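Local coordinates for protein Vv2_1132 (Vibrio vulnificus CMCP6, PDB 5Y9S) that is a LysR-type transcriptional regulator that assembles as a tetramer and probably binds DNA through its winged helix-turn-helix domain to control gene expression, at residues M21-N25 against F26-A30; E77-L80 against N81-V85; P184-P188 against R189-S193. All coordinates share one frame; numbering follows the deposited sequence.

Interaction 1: residues M21-N25 against F26-A30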
loop_
_atom_site.group_PDB
_atom_site.type_symbol
_atom_site.label_atom_id
_atom_site.label_comp_id
_atom_site.label_asym_id
_atom_site.label_seq_id
_atom_site.Cartn_x
_atom_site.Cartn_y
_atom_site.Cartn_z
ATOM N N MET D 21 -6.305 4.603 -19.707
ATOM C CA MET D 21 -4.876 4.719 -19.995
ATOM C C MET D 21 -4.410 3.639 -20.964
ATOM O O MET D 21 -3.575 3.908 -21.835
ATOM C CB MET D 21 -4.072 4.655 -18.702
ATOM C CG MET D 21 -2.555 4.727 -18.894
ATOM S SD MET D 21 -1.628 4.265 -17.384
ATOM C CE MET D 21 0.082 4.262 -17.991
ATOM N N GLU D 22 -4.932 2.413 -20.831
ATOM C CA GLU D 22 -4.512 1.331 -21.715
ATOM C C GLU D 22 -5.130 1.469 -23.107
ATOM O O GLU D 22 -4.417 1.777 -24.070
ATOM C CB GLU D 22 -4.835 -0.033 -21.108
ATOM C CG GLU D 22 -6.193 -0.223 -20.459
ATOM C CD GLU D 22 -6.473 -1.697 -20.113
ATOM O OE1 GLU D 22 -5.875 -2.599 -20.746
ATOM O OE2 GLU D 22 -7.291 -1.950 -19.198
ATOM N N LEU D 23 -6.432 1.218 -23.244
ATOM C CA LEU D 23 -7.102 1.529 -24.500
ATOM C C LEU D 23 -6.901 2.997 -24.813
ATOM O O LEU D 23 -6.794 3.830 -23.919
ATOM C CB LEU D 23 -8.583 1.217 -24.402
ATOM C CG LEU D 23 -8.755 -0.015 -23.538
ATOM C CD1 LEU D 23 -10.167 -0.156 -23.034
ATOM C CD2 LEU D 23 -8.378 -1.188 -24.393
ATOM N N GLY D 24 -6.823 3.329 -26.078
ATOM C CA GLY D 24 -6.494 4.724 -26.279
ATOM C C GLY D 24 -7.654 5.700 -26.273
ATOM O O GLY D 24 -7.438 6.882 -26.569
ATOM N N ASN D 25 -8.876 5.267 -25.962
ATOM C CA ASN D 25 -10.014 6.098 -26.311
ATOM C C ASN D 25 -11.193 5.834 -25.385
ATOM O O ASN D 25 -11.294 4.783 -24.737
ATOM C CB ASN D 25 -10.418 5.888 -27.785
ATOM C CG ASN D 25 -11.246 4.642 -27.987
ATOM O OD1 ASN D 25 -12.472 4.684 -27.933
ATOM N ND2 ASN D 25 -10.579 3.517 -28.216
ATOM N N PHE D 26 -12.109 6.813 -25.355
ATOM C CA PHE D 26 -13.221 6.773 -24.410
ATOM C C PHE D 26 -14.177 5.643 -24.730
ATOM O O PHE D 26 -14.625 4.929 -23.830
ATOM C CB PHE D 26 -13.960 8.113 -24.411
ATOM C CG PHE D 26 -13.290 9.154 -23.575
ATOM C CD1 PHE D 26 -12.272 9.944 -24.105
ATOM C CD2 PHE D 26 -13.627 9.304 -22.244
ATOM C CE1 PHE D 26 -11.619 10.877 -23.314
ATOM C CE2 PHE D 26 -12.981 10.233 -21.455
ATOM C CZ PHE D 26 -11.978 11.018 -21.986
ATOM N N SER D 27 -14.498 5.472 -26.011
ATOM C CA SER D 27 -15.496 4.493 -26.400
ATOM C C SER D 27 -15.075 3.089 -25.978
ATOM O O SER D 27 -15.856 2.354 -25.358
ATOM C CB SER D 27 -15.735 4.572 -27.907
ATOM O OG SER D 27 -16.807 3.731 -28.261
ATOM N N ALA D 28 -13.833 2.701 -26.301
ATOM C CA ALA D 28 -13.344 1.384 -25.901
ATOM C C ALA D 28 -13.260 1.265 -24.385
ATOM O O ALA D 28 -13.678 0.249 -23.805
ATOM C CB ALA D 28 -11.980 1.127 -26.532
ATOM N N ALA D 29 -12.745 2.305 -23.725
ATOM C CA ALA D 29 -12.658 2.281 -22.268
ATOM C C ALA D 29 -14.036 2.152 -21.629
ATOM O O ALA D 29 -14.200 1.441 -20.628
ATOM C CB ALA D 29 -11.940 3.531 -21.767
ATOM N N ALA D 30 -15.045 2.820 -22.194
ATOM C CA ALA D 30 -16.383 2.735 -21.609
ATOM C C ALA D 30 -16.975 1.339 -21.769
ATOM O O ALA D 30 -17.688 0.859 -20.878
ATOM C CB ALA D 30 -17.307 3.771 -22.240
#
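Asn25 reaches over the start of helix 26-32 and caps it. Its CB sits beside the first backbone N of that helix, that of Phe26. At CG the chain turns back over the helix end: with chi1 at 80°, CG sits between its own backbone N and carbonyl carbon, which carries the amide above the first turn. OD1 then takes the N-H of Ala28 at 2.9 Å in a nearly straight bond (167° at the hydrogen), although the donor comes in from above the amide plane, about 41° out of it. The same OD1 is also 2.9 Å from Ser27 N. On the other branch, ND2 is pressed close against the methyl of Ala28, with ND2 to CB at 3.2 Å. Behind the cap, the backbone O of Asn25 accepts from Ala29 N and starts the regular helical ladder.

Leu23, the first residue to leave helix 11-22, packs against the same first turn. Its CB faces Ala28 CB at 4.0 Å, and CD1 lies over the backbone, 3.6 Å from Ala29 CA. Beyond the turn, Phe26 packs on Leu20, Phe40 and Ile63, while Ala29 is covered by Leu20 and Phe40. Met21 and Glu22 pack on Leu166 of the second subunit. A short link with an Asn N-cap, leading from helix 11-22 into helix 26-32, belongs to the N-terminal DNA-binding domain of LysR regulators; the helix-turn-helix proper is formed by helix 26-32 and helix 37-51, and this link leads into its first helix.

Interaction 2: residues E77-L80 against N81-V85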
loop_
_atom_site.group_PDB
_atom_site.type_symbol
_atom_site.label_atom_id
_atom_site.label_comp_id
_atom_site.label_asym_id
_atom_site.label_seq_id
_atom_site.Cartn_x
_atom_site.Cartn_y
_atom_site.Cartn_z
ATOM N N GLU D 77 -3.008 2.213 -8.828
ATOM C CA GLU D 77 -2.711 0.786 -8.691
ATOM C C GLU D 77 -2.580 0.380 -7.222
ATOM O O GLU D 77 -3.120 -0.652 -6.809
ATOM C CB GLU D 77 -1.444 0.429 -9.475
ATOM C CG GLU D 77 -1.522 0.724 -10.998
ATOM C CD GLU D 77 -0.273 0.268 -11.761
ATOM O OE1 GLU D 77 -0.390 -0.143 -12.944
ATOM O OE2 GLU D 77 0.837 0.317 -11.165
ATOM N N ASN D 78 -1.898 1.179 -6.407
ATOM C CA ASN D 78 -1.764 0.801 -4.996
ATOM C C ASN D 78 -3.138 0.731 -4.326
ATOM O O ASN D 78 -3.460 -0.243 -3.641
ATOM C CB ASN D 78 -0.827 1.780 -4.282
ATOM C CG ASN D 78 0.620 1.694 -4.812
ATOM O OD1 ASN D 78 1.113 0.612 -5.118
ATOM N ND2 ASN D 78 1.301 2.837 -4.901
ATOM N N LEU D 79 -3.991 1.724 -4.581
ATOM C CA LEU D 79 -5.313 1.738 -3.950
ATOM C C LEU D 79 -6.145 0.562 -4.419
ATOM O O LEU D 79 -6.746 -0.156 -3.608
ATOM C CB LEU D 79 -6.031 3.038 -4.279
ATOM C CG LEU D 79 -6.294 3.995 -3.136
ATOM C CD1 LEU D 79 -7.223 5.082 -3.643
ATOM C CD2 LEU D 79 -6.939 3.256 -2.006
ATOM N N LEU D 80 -6.195 0.361 -5.740
ATOM C CA LEU D 80 -6.860 -0.807 -6.291
ATOM C C LEU D 80 -6.360 -2.069 -5.615
ATOM O O LEU D 80 -7.146 -2.853 -5.068
ATOM C CB LEU D 80 -6.620 -0.865 -7.793
ATOM C CG LEU D 80 -7.844 -1.124 -8.657
ATOM C CD1 LEU D 80 -9.020 -0.281 -8.197
ATOM C CD2 LEU D 80 -7.471 -0.764 -10.073
ATOM N N ASN D 81 -5.034 -2.256 -5.601
ATOM C CA ASN D 81 -4.453 -3.450 -4.988
ATOM C C ASN D 81 -4.769 -3.521 -3.493
ATOM O O ASN D 81 -5.132 -4.585 -2.969
ATOM C CB ASN D 81 -2.942 -3.475 -5.220
ATOM C CG ASN D 81 -2.258 -4.576 -4.439
ATOM O OD1 ASN D 81 -2.402 -5.760 -4.765
ATOM N ND2 ASN D 81 -1.519 -4.198 -3.388
ATOM N N GLN D 82 -4.679 -2.392 -2.792
ATOM C CA GLN D 82 -4.959 -2.426 -1.365
ATOM C C GLN D 82 -6.431 -2.703 -1.082
ATOM O O GLN D 82 -6.773 -3.250 -0.022
ATOM C CB GLN D 82 -4.528 -1.125 -0.721
ATOM C CG GLN D 82 -4.512 -1.166 0.797
ATOM C CD GLN D 82 -3.632 -2.273 1.380
ATOM O OE1 GLN D 82 -2.414 -2.312 1.154
ATOM N NE2 GLN D 82 -4.253 -3.173 2.143
ATOM N N VAL D 83 -7.323 -2.342 -2.000
ATOM C CA VAL D 83 -8.732 -2.640 -1.774
ATOM C C VAL D 83 -9.003 -4.114 -2.023
ATOM O O VAL D 83 -9.661 -4.782 -1.210
ATOM C CB VAL D 83 -9.617 -1.737 -2.644
ATOM C CG1 VAL D 83 -10.999 -2.325 -2.747
ATOM C CG2 VAL D 83 -9.636 -0.327 -2.044
ATOM N N LYS D 84 -8.486 -4.642 -3.139
ATOM C CA LYS D 84 -8.614 -6.071 -3.423
ATOM C C LYS D 84 -7.961 -6.913 -2.325
ATOM O O LYS D 84 -8.525 -7.905 -1.863
ATOM C CB LYS D 84 -7.991 -6.379 -4.784
ATOM C CG LYS D 84 -7.619 -7.846 -4.987
ATOM C CD LYS D 84 -6.889 -8.066 -6.315
ATOM C CE LYS D 84 -5.687 -8.984 -6.141
ATOM N NZ LYS D 84 -4.406 -8.214 -6.180
ATOM N N VAL D 85 -6.777 -6.512 -1.874
ATOM C CA VAL D 85 -6.122 -7.234 -0.790
ATOM C C VAL D 85 -6.978 -7.211 0.466
ATOM O O VAL D 85 -6.997 -8.197 1.219
ATOM C CB VAL D 85 -4.707 -6.645 -0.564
ATOM C CG1 VAL D 85 -4.245 -6.837 0.829
ATOM C CG2 VAL D 85 -3.714 -7.290 -1.548
#
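Val83 has CG1 anti to its backbone N (chi1 162°), and this turns CG2 back along the helix onto the preceding turn. There CG2 lies 3.3 Å from Leu79 O and meets the leucine side chain more loosely, 4.5 Å from Leu79 CD2. The helix itself sets the CB atoms of Asn81 and Gln82 by carbonyls one turn back: Asn81 CB is 3.2 Å from Glu77 O, and Gln82 CB is equally close to Asn78 O. Beneath them runs the i to i+4 ladder of an alpha helix, here part of helix 67-90, the long linker helix that pairs with its counterpart in LysR-type dimers. Lys84 N reaches Leu80 O in an almost straight bond (177°), whereas Val83 N divides itself between Leu79 O at 2.8 Å and a weak bond to Leu80 O.

Both the same chain and the third subunit pack on the apolar residues. Leu80 and Val83 lie on Phe11 of the same chain, while Leu79 packs on Phe11 and Val83 on Leu79, both of the third subunit. The carboxylate of Glu77 is engaged outside the helix: OE2 is hydrogen-bonded to Ser167 OG of the second subunit.

Interaction 3: residues P184-P188 against R189-S193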
loop_
_atom_site.group_PDB
_atom_site.type_symbol
_atom_site.label_atom_id
_atom_site.label_comp_id
_atom_site.label_asym_id
_atom_site.label_seq_id
_atom_site.Cartn_x
_atom_site.Cartn_y
_atom_site.Cartn_z
ATOM N N PRO D 184 11.303 -45.116 -15.511
ATOM C CA PRO D 184 12.005 -44.373 -16.567
ATOM C C PRO D 184 11.437 -44.755 -17.927
ATOM O O PRO D 184 11.299 -45.940 -18.240
ATOM C CB PRO D 184 13.456 -44.831 -16.417
ATOM C CG PRO D 184 13.332 -46.241 -15.878
ATOM C CD PRO D 184 12.091 -46.258 -15.010
ATOM N N VAL D 185 11.091 -43.748 -18.730
ATOM C CA VAL D 185 10.533 -43.961 -20.060
ATOM C C VAL D 185 11.368 -43.225 -21.096
ATOM O O VAL D 185 12.070 -42.255 -20.792
ATOM C CB VAL D 185 9.065 -43.501 -20.173
ATOM C CG1 VAL D 185 8.152 -44.396 -19.322
ATOM C CG2 VAL D 185 8.954 -42.013 -19.814
ATOM N N VAL D 186 11.248 -43.689 -22.344
ATOM C CA VAL D 186 12.039 -43.170 -23.454
ATOM C C VAL D 186 11.284 -43.431 -24.747
ATOM O O VAL D 186 10.508 -44.385 -24.849
ATOM C CB VAL D 186 13.451 -43.814 -23.473
ATOM C CG1 VAL D 186 13.369 -45.269 -23.827
ATOM C CG2 VAL D 186 14.366 -43.078 -24.425
ATOM N N ALA D 187 11.513 -42.576 -25.743
ATOM C CA ALA D 187 10.924 -42.813 -27.051
ATOM C C ALA D 187 11.548 -44.068 -27.665
ATOM O O ALA D 187 12.727 -44.352 -27.433
ATOM C CB ALA D 187 11.126 -41.601 -27.966
ATOM N N PRO D 188 10.774 -44.858 -28.413
ATOM C CA PRO D 188 11.315 -46.131 -28.920
ATOM C C PRO D 188 12.569 -45.974 -29.758
ATOM O O PRO D 188 13.464 -46.825 -29.689
ATOM C CB PRO D 188 10.148 -46.694 -29.740
ATOM C CG PRO D 188 8.933 -46.117 -29.082
ATOM C CD PRO D 188 9.331 -44.725 -28.678
ATOM N N ARG D 189 12.674 -44.901 -30.540
ATOM C CA ARG D 189 13.831 -44.785 -31.422
ATOM C C ARG D 189 15.136 -44.687 -30.629
ATOM O O ARG D 189 16.162 -45.239 -31.049
ATOM C CB ARG D 189 13.638 -43.595 -32.361
ATOM C CG ARG D 189 14.350 -42.349 -31.957
ATOM C CD ARG D 189 13.569 -41.115 -32.344
ATOM N NE ARG D 189 14.380 -39.935 -32.096
ATOM C CZ ARG D 189 13.888 -38.712 -31.961
ATOM N NH1 ARG D 189 14.708 -37.692 -31.724
ATOM N NH2 ARG D 189 12.576 -38.511 -32.066
ATOM N N LEU D 190 15.096 -44.055 -29.455
ATOM C CA LEU D 190 16.249 -43.837 -28.593
ATOM C C LEU D 190 16.633 -45.043 -27.748
ATOM O O LEU D 190 17.654 -44.974 -27.049
ATOM C CB LEU D 190 15.968 -42.678 -27.651
ATOM C CG LEU D 190 16.647 -41.359 -27.965
ATOM C CD1 LEU D 190 16.387 -40.406 -26.837
ATOM C CD2 LEU D 190 18.123 -41.604 -28.126
ATOM N N LEU D 191 15.852 -46.129 -27.776
ATOM C CA LEU D 191 16.043 -47.197 -26.795
ATOM C C LEU D 191 17.410 -47.876 -26.934
ATOM O O LEU D 191 18.022 -48.261 -25.932
ATOM C CB LEU D 191 14.910 -48.218 -26.916
ATOM C CG LEU D 191 14.908 -49.299 -25.834
ATOM C CD1 LEU D 191 14.331 -48.734 -24.566
ATOM C CD2 LEU D 191 14.146 -50.561 -26.273
ATOM N N GLU D 192 17.909 -48.038 -28.162
ATOM C CA GLU D 192 19.182 -48.732 -28.326
ATOM C C GLU D 192 20.382 -47.855 -27.990
ATOM O O GLU D 192 21.460 -48.387 -27.712
ATOM C CB GLU D 192 19.321 -49.286 -29.751
ATOM C CG GLU D 192 19.777 -48.280 -30.803
ATOM C CD GLU D 192 20.107 -48.938 -32.144
ATOM O OE1 GLU D 192 19.168 -49.396 -32.832
ATOM O OE2 GLU D 192 21.302 -48.986 -32.513
ATOM N N SER D 193 20.225 -46.532 -27.985
ATOM C CA SER D 193 21.325 -45.671 -27.568
ATOM C C SER D 193 21.601 -45.732 -26.068
ATOM O O SER D 193 22.619 -45.188 -25.623
ATOM C CB SER D 193 21.040 -44.224 -27.968
ATOM O OG SER D 193 20.193 -43.601 -27.019
#
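Val186 spreads its two methyls over the turn that follows it, one to each of two leucines. CG2 meets Leu190 CB at 3.6 Å and lies a little farther from CD1 of the same residue, while CG1 touches Leu191 CD1 at 3.7 Å. Both leucine side chains cross the valine at about a right angle, so each contact is made by a few atoms and not along the length of the chains. The torsion decides which methyl meets which leucine: at chi1 68°, CG1 falls between the backbone N and the carbonyl carbon, and CG2 is anti to that N.

Strand 172-186 runs through the beta structure of the LysR substrate-binding domain, whose fold is that of the periplasmic binding proteins, and the chain turns off here at the strand's end. The backbone folds over at Ala187 and Pro188 into a helical turn. Leu190 N gives a weak bond to Ala187 O, and Leu191 N a straighter one (166°) to Pro188 O at 3.1 Å, its donor well above that carbonyl's plane. One turn on, Ser193 OG donates to Leu190 O at 2.9 Å.

Farther out, the strand is held by backbone bonds between Val185 and Ala249 and between Val186 and Val266, and Val186 also packs on Ala268. Arg189 leads away from the turn, its NH2 bonding weakly to Gly244 O.

In the fold
Interactions 1 and 2 share the N-terminal part of the chain, their centres about 21 Å apart, and helix 11-22 serves both: it runs into the turn of interaction 1, and its Phe11 and Leu14 cover side chains of interaction 2. The centre of interaction 3 lies more than 50 Å from either centre, in the substrate-binding domain. Interaction 1 is a surface contact in which a side-chain amide caps a helix start. Interaction 2, partly buried, rests on regular backbone bonds, its apolar residues shared between helix 11-22 of its own chain and the third subunit. Also partly buried, interaction 3 combines methyl packing with looser turn bonds, and no other chain of the tetramer touches it.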